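Local coordinates for conserved hypothetical membrane lipoprotein (Ureaplasma parvum, PDB 3K63) that is of unknown function but is probably a palmitoylated membrane lipoprotein, represented here by its lipoprotein-associated type-17 domain, at residues S35-Y41 with I61-Y65. Residues are numbered along the deposited sequence; the frame is centred on the assembly and turned at random.
Sequences SQIYKNY and INFLY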
ATOM      1  N   SER A  35      -6.978   3.601   7.706  1.00 46.01           N
ATOM      2  CA  SER A  35      -7.378   5.007   7.658  1.00 39.87           C
ATOM      3  C   SER A  35      -6.232   5.962   7.963  1.00 40.97           C
ATOM      4  O   SER A  35      -6.146   7.023   7.357  1.00 43.10           O
ATOM      5  CB  SER A  35      -8.569   5.262   8.595  1.00 39.67           C
ATOM      6  OG  SER A  35      -8.250   4.981   9.947  1.00 45.05           O
ATOM      7  N   GLN A  36      -5.353   5.597   8.889  1.00 41.61           N
ATOM      8  CA  GLN A  36      -4.201   6.441   9.216  1.00 40.03           C
ATOM      9  C   GLN A  36      -3.287   6.588   7.989  1.00 38.33           C
ATOM     10  O   GLN A  36      -2.823   7.683   7.672  1.00 37.11           O
ATOM     11  CB  GLN A  36      -3.383   5.831  10.364  1.00 43.22           C
ATOM     12  CG  GLN A  36      -4.092   5.771  11.713  1.00 39.45           C
ATOM     13  CD  GLN A  36      -3.285   5.013  12.737  1.00 40.31           C
ATOM     14  OE1 GLN A  36      -3.290   3.773  12.771  1.00 44.34           O
ATOM     15  NE2 GLN A  36      -2.555   5.752  13.564  1.00 42.22           N
ATOM     16  N   ILE A  37      -3.032   5.479   7.302  1.00 37.89           N
ATOM     17  CA  ILE A  37      -2.169   5.495   6.125  1.00 38.20           C
ATOM     18  C   ILE A  37      -2.785   6.324   4.994  1.00 35.61           C
ATOM     19  O   ILE A  37      -2.111   7.125   4.349  1.00 34.95           O
ATOM     20  CB  ILE A  37      -1.883   4.044   5.644  1.00 41.80           C
ATOM     21  CG1 ILE A  37      -0.996   3.334   6.679  1.00 38.90           C
ATOM     22  CG2 ILE A  37      -1.215   4.064   4.263  1.00 34.31           C
ATOM     23  CD1 ILE A  37      -0.852   1.822   6.478  1.00 43.25           C
ATOM     24  N   TYR A  38      -4.078   6.127   4.773  1.00 39.13           N
ATOM     25  CA  TYR A  38      -4.823   6.838   3.744  1.00 36.05           C
ATOM     26  C   TYR A  38      -4.809   8.368   3.942  1.00 39.63           C
ATOM     27  O   TYR A  38      -4.791   9.127   2.979  1.00 35.13           O
ATOM     28  CB  TYR A  38      -6.262   6.345   3.769  1.00 37.64           C
ATOM     29  CG  TYR A  38      -7.205   7.065   2.827  1.00 37.05           C
ATOM     30  CD1 TYR A  38      -7.368   6.639   1.515  1.00 37.53           C
ATOM     31  CD2 TYR A  38      -7.944   8.156   3.259  1.00 35.55           C
ATOM     32  CE1 TYR A  38      -8.254   7.285   0.655  1.00 41.78           C
ATOM     33  CE2 TYR A  38      -8.825   8.807   2.418  1.00 38.70           C
ATOM     34  CZ  TYR A  38      -8.980   8.372   1.114  1.00 43.32           C
ATOM     35  OH  TYR A  38      -9.855   9.020   0.255  1.00 52.59           O
ATOM     36  N   LYS A  39      -4.813   8.809   5.198  1.00 37.79           N
ATOM     37  CA  LYS A  39      -4.840  10.234   5.520  1.00 37.09           C
ATOM     38  C   LYS A  39      -3.472  10.872   5.712  1.00 36.62           C
ATOM     39  O   LYS A  39      -3.364  12.083   5.934  1.00 33.87           O
ATOM     40  CB  LYS A  39      -5.685  10.452   6.785  1.00 39.17           C
ATOM     41  CG  LYS A  39      -7.150  10.166   6.562  1.00 45.09           C
ATOM     42  CD  LYS A  39      -8.002  10.361   7.792  1.00 47.15           C
ATOM     43  CE  LYS A  39      -9.483  10.368   7.372  1.00 65.63           C
ATOM     44  NZ  LYS A  39     -10.472  10.589   8.483  1.00 80.89           N
ATOM     45  N   ASN A  40      -2.425  10.066   5.608  1.00 37.63           N
ATOM     46  CA  ASN A  40      -1.093  10.597   5.827  1.00 37.16           C
ATOM     47  C   ASN A  40      -0.043  10.299   4.796  1.00 35.95           C
ATOM     48  O   ASN A  40       1.092  10.698   4.984  1.00 35.99           O
ATOM     49  CB  ASN A  40      -0.581  10.154   7.199  1.00 40.02           C
ATOM     50  CG  ASN A  40      -1.398  10.731   8.321  1.00 37.91           C
ATOM     51  OD1 ASN A  40      -1.303  11.920   8.637  1.00 36.52           O
ATOM     52  ND2 ASN A  40      -2.232   9.898   8.917  1.00 36.87           N
ATOM     53  N   TYR A  41      -0.389   9.620   3.711  1.00 35.26           N
ATOM     54  CA  TYR A  41       0.637   9.327   2.727  1.00 35.22           C
ATOM     55  C   TYR A  41       1.008  10.556   1.895  1.00 35.24           C
ATOM     56  O   TYR A  41       2.020  10.557   1.186  1.00 38.02           O
ATOM     57  CB  TYR A  41       0.218   8.146   1.838  1.00 34.15           C
ATOM     58  CG  TYR A  41      -0.860   8.409   0.819  1.00 31.75           C
ATOM     59  CD1 TYR A  41      -0.552   8.950  -0.418  1.00 30.92           C
ATOM     60  CD2 TYR A  41      -2.181   8.048   1.067  1.00 31.43           C
ATOM     61  CE1 TYR A  41      -1.535   9.118  -1.399  1.00 30.12           C
ATOM     62  CE2 TYR A  41      -3.171   8.208   0.102  1.00 28.99           C
ATOM     63  CZ  TYR A  41      -2.847   8.738  -1.131  1.00 32.10           C
ATOM     64  OH  TYR A  41      -3.826   8.866  -2.104  1.00 33.28           O
ATOM     65  N   ILE A  61       1.313   5.035  -5.887  1.00 32.96           N
ATOM     66  CA  ILE A  61       0.855   6.394  -6.149  1.00 33.99           C
ATOM     67  C   ILE A  61      -0.397   6.779  -5.338  1.00 33.02           C
ATOM     68  O   ILE A  61      -0.642   7.973  -5.108  1.00 29.53           O
ATOM     69  CB  ILE A  61       0.650   6.615  -7.685  1.00 37.08           C
ATOM     70  CG1 ILE A  61      -0.516   5.778  -8.212  1.00 37.40           C
ATOM     71  CG2 ILE A  61       1.915   6.224  -8.423  1.00 32.88           C
ATOM     72  CD1 ILE A  61      -0.757   5.968  -9.741  1.00 30.88           C
ATOM     73  N   ASN A  62      -1.153   5.768  -4.887  1.00 37.16           N
ATOM     74  CA  ASN A  62      -2.367   5.991  -4.081  1.00 38.33           C
ATOM     75  C   ASN A  62      -2.713   4.823  -3.182  1.00 33.44           C
ATOM     76  O   ASN A  62      -2.468   3.673  -3.530  1.00 36.06           O
ATOM     77  CB  ASN A  62      -3.601   6.243  -4.949  1.00 34.44           C
ATOM     78  CG  ASN A  62      -3.515   7.536  -5.719  1.00 36.01           C
ATOM     79  OD1 ASN A  62      -3.225   7.536  -6.916  1.00 40.73           O
ATOM     80  ND2 ASN A  62      -3.743   8.657  -5.035  1.00 33.62           N
ATOM     81  N   PHE A  63      -3.261   5.127  -2.015  1.00 33.03           N
ATOM     82  CA  PHE A  63      -3.717   4.102  -1.098  1.00 37.92           C
ATOM     83  C   PHE A  63      -5.244   4.285  -1.147  1.00 41.40           C
ATOM     84  O   PHE A  63      -5.757   5.399  -1.009  1.00 34.57           O
ATOM     85  CB  PHE A  63      -3.205   4.368   0.312  1.00 35.88           C
ATOM     86  CG  PHE A  63      -1.781   3.933   0.545  1.00 34.79           C
ATOM     87  CD1 PHE A  63      -1.463   2.589   0.677  1.00 37.20           C
ATOM     88  CD2 PHE A  63      -0.756   4.871   0.643  1.00 31.71           C
ATOM     89  CE1 PHE A  63      -0.150   2.192   0.906  1.00 38.41           C
ATOM     90  CE2 PHE A  63       0.548   4.478   0.870  1.00 32.05           C
ATOM     91  CZ  PHE A  63       0.851   3.141   0.999  1.00 32.32           C
ATOM     92  N   LEU A  64      -5.971   3.198  -1.358  1.00 42.04           N
ATOM     93  CA  LEU A  64      -7.420   3.276  -1.423  1.00 39.83           C
ATOM     94  C   LEU A  64      -8.056   2.220  -0.547  1.00 41.14           C
ATOM     95  O   LEU A  64      -7.476   1.161  -0.333  1.00 43.60           O
ATOM     96  CB  LEU A  64      -7.881   3.072  -2.854  1.00 41.49           C
ATOM     97  CG  LEU A  64      -7.395   4.070  -3.906  1.00 43.03           C
ATOM     98  CD1 LEU A  64      -7.699   3.544  -5.309  1.00 45.75           C
ATOM     99  CD2 LEU A  64      -8.047   5.420  -3.662  1.00 40.72           C
ATOM    100  N   TYR A  65      -9.246   2.512  -0.035  1.00 44.21           N
ATOM    101  CA  TYR A  65      -9.972   1.554   0.790  1.00 43.51           C
ATOM    102  C   TYR A  65     -10.520   0.552  -0.212  1.00 40.91           C
ATOM    103  O   TYR A  65     -11.021   0.933  -1.278  1.00 43.22           O
ATOM    104  CB  TYR A  65     -11.124   2.236   1.520  1.00 44.43           C
ATOM    105  CG  TYR A  65     -10.660   3.273   2.523  1.00 41.14           C
ATOM    106  CD1 TYR A  65      -9.667   2.970   3.465  1.00 42.32           C
ATOM    107  CD2 TYR A  65     -11.225   4.548   2.560  1.00 36.73           C
ATOM    108  CE1 TYR A  65      -9.253   3.910   4.421  1.00 38.42           C
ATOM    109  CE2 TYR A  65     -10.809   5.492   3.516  1.00 35.23           C
ATOM    110  CZ  TYR A  65      -9.830   5.156   4.442  1.00 34.46           C
ATOM    111  OH  TYR A  65      -9.465   6.047   5.425  1.00 38.89           O
TER
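Tyr-38 and Tyr-65 stack face to face, centroids 4.4 Å apart and planes at 25°. The overlap is uneven: the phenol end of Tyr-65 lies over the Tyr-38 ring, with Tyr-65 CZ 3.6 Å from Tyr-38 CG, while Ser-35 CA meets the Tyr-65 ring at its edge. In a second aromatic pair the edge of Phe-63 is turned toward the face of Tyr-41, offset, planes at 65°, and Phe-63 CD2 comes within 3.5 Å of Tyr-41 CD2. With its CG between the backbone N and carbonyl carbon (chi1 73°), Tyr-41 reaches across the strand to Asn-62.

Helix 34-40 runs roughly antiparallel to strand 56-64, the axes of 35-40 and 61-64 being 8.1 Å apart, and covers the C-terminal end of this outer strand of the three-stranded antiparallel sheet in the lipoprotein-associated type-17 domain. Ile-61 and Asn-62 both face Ser-82 of strand 79-87, a classic beta bulge in the pairing of the two strands.

Aliphatic packing is centred on Ile-37, whose CG2 sits 3.6 Å from the centroid of the Phe-63 ring, almost on its normal, as a CH-pi contact. Phe-19 also meets the Phe-63 ring, and Leu-21 touches Ile-37, Tyr-41 and Phe-63.

Among polar contacts, Asn-62 ND2 donates a fairly straight bond to Tyr-41 OH (2.9 Å), with the hydroxyl oxygen close to the amide plane. Phe-63 O lies 3.2 Å from Tyr-38 CD1, at the edge of that ring.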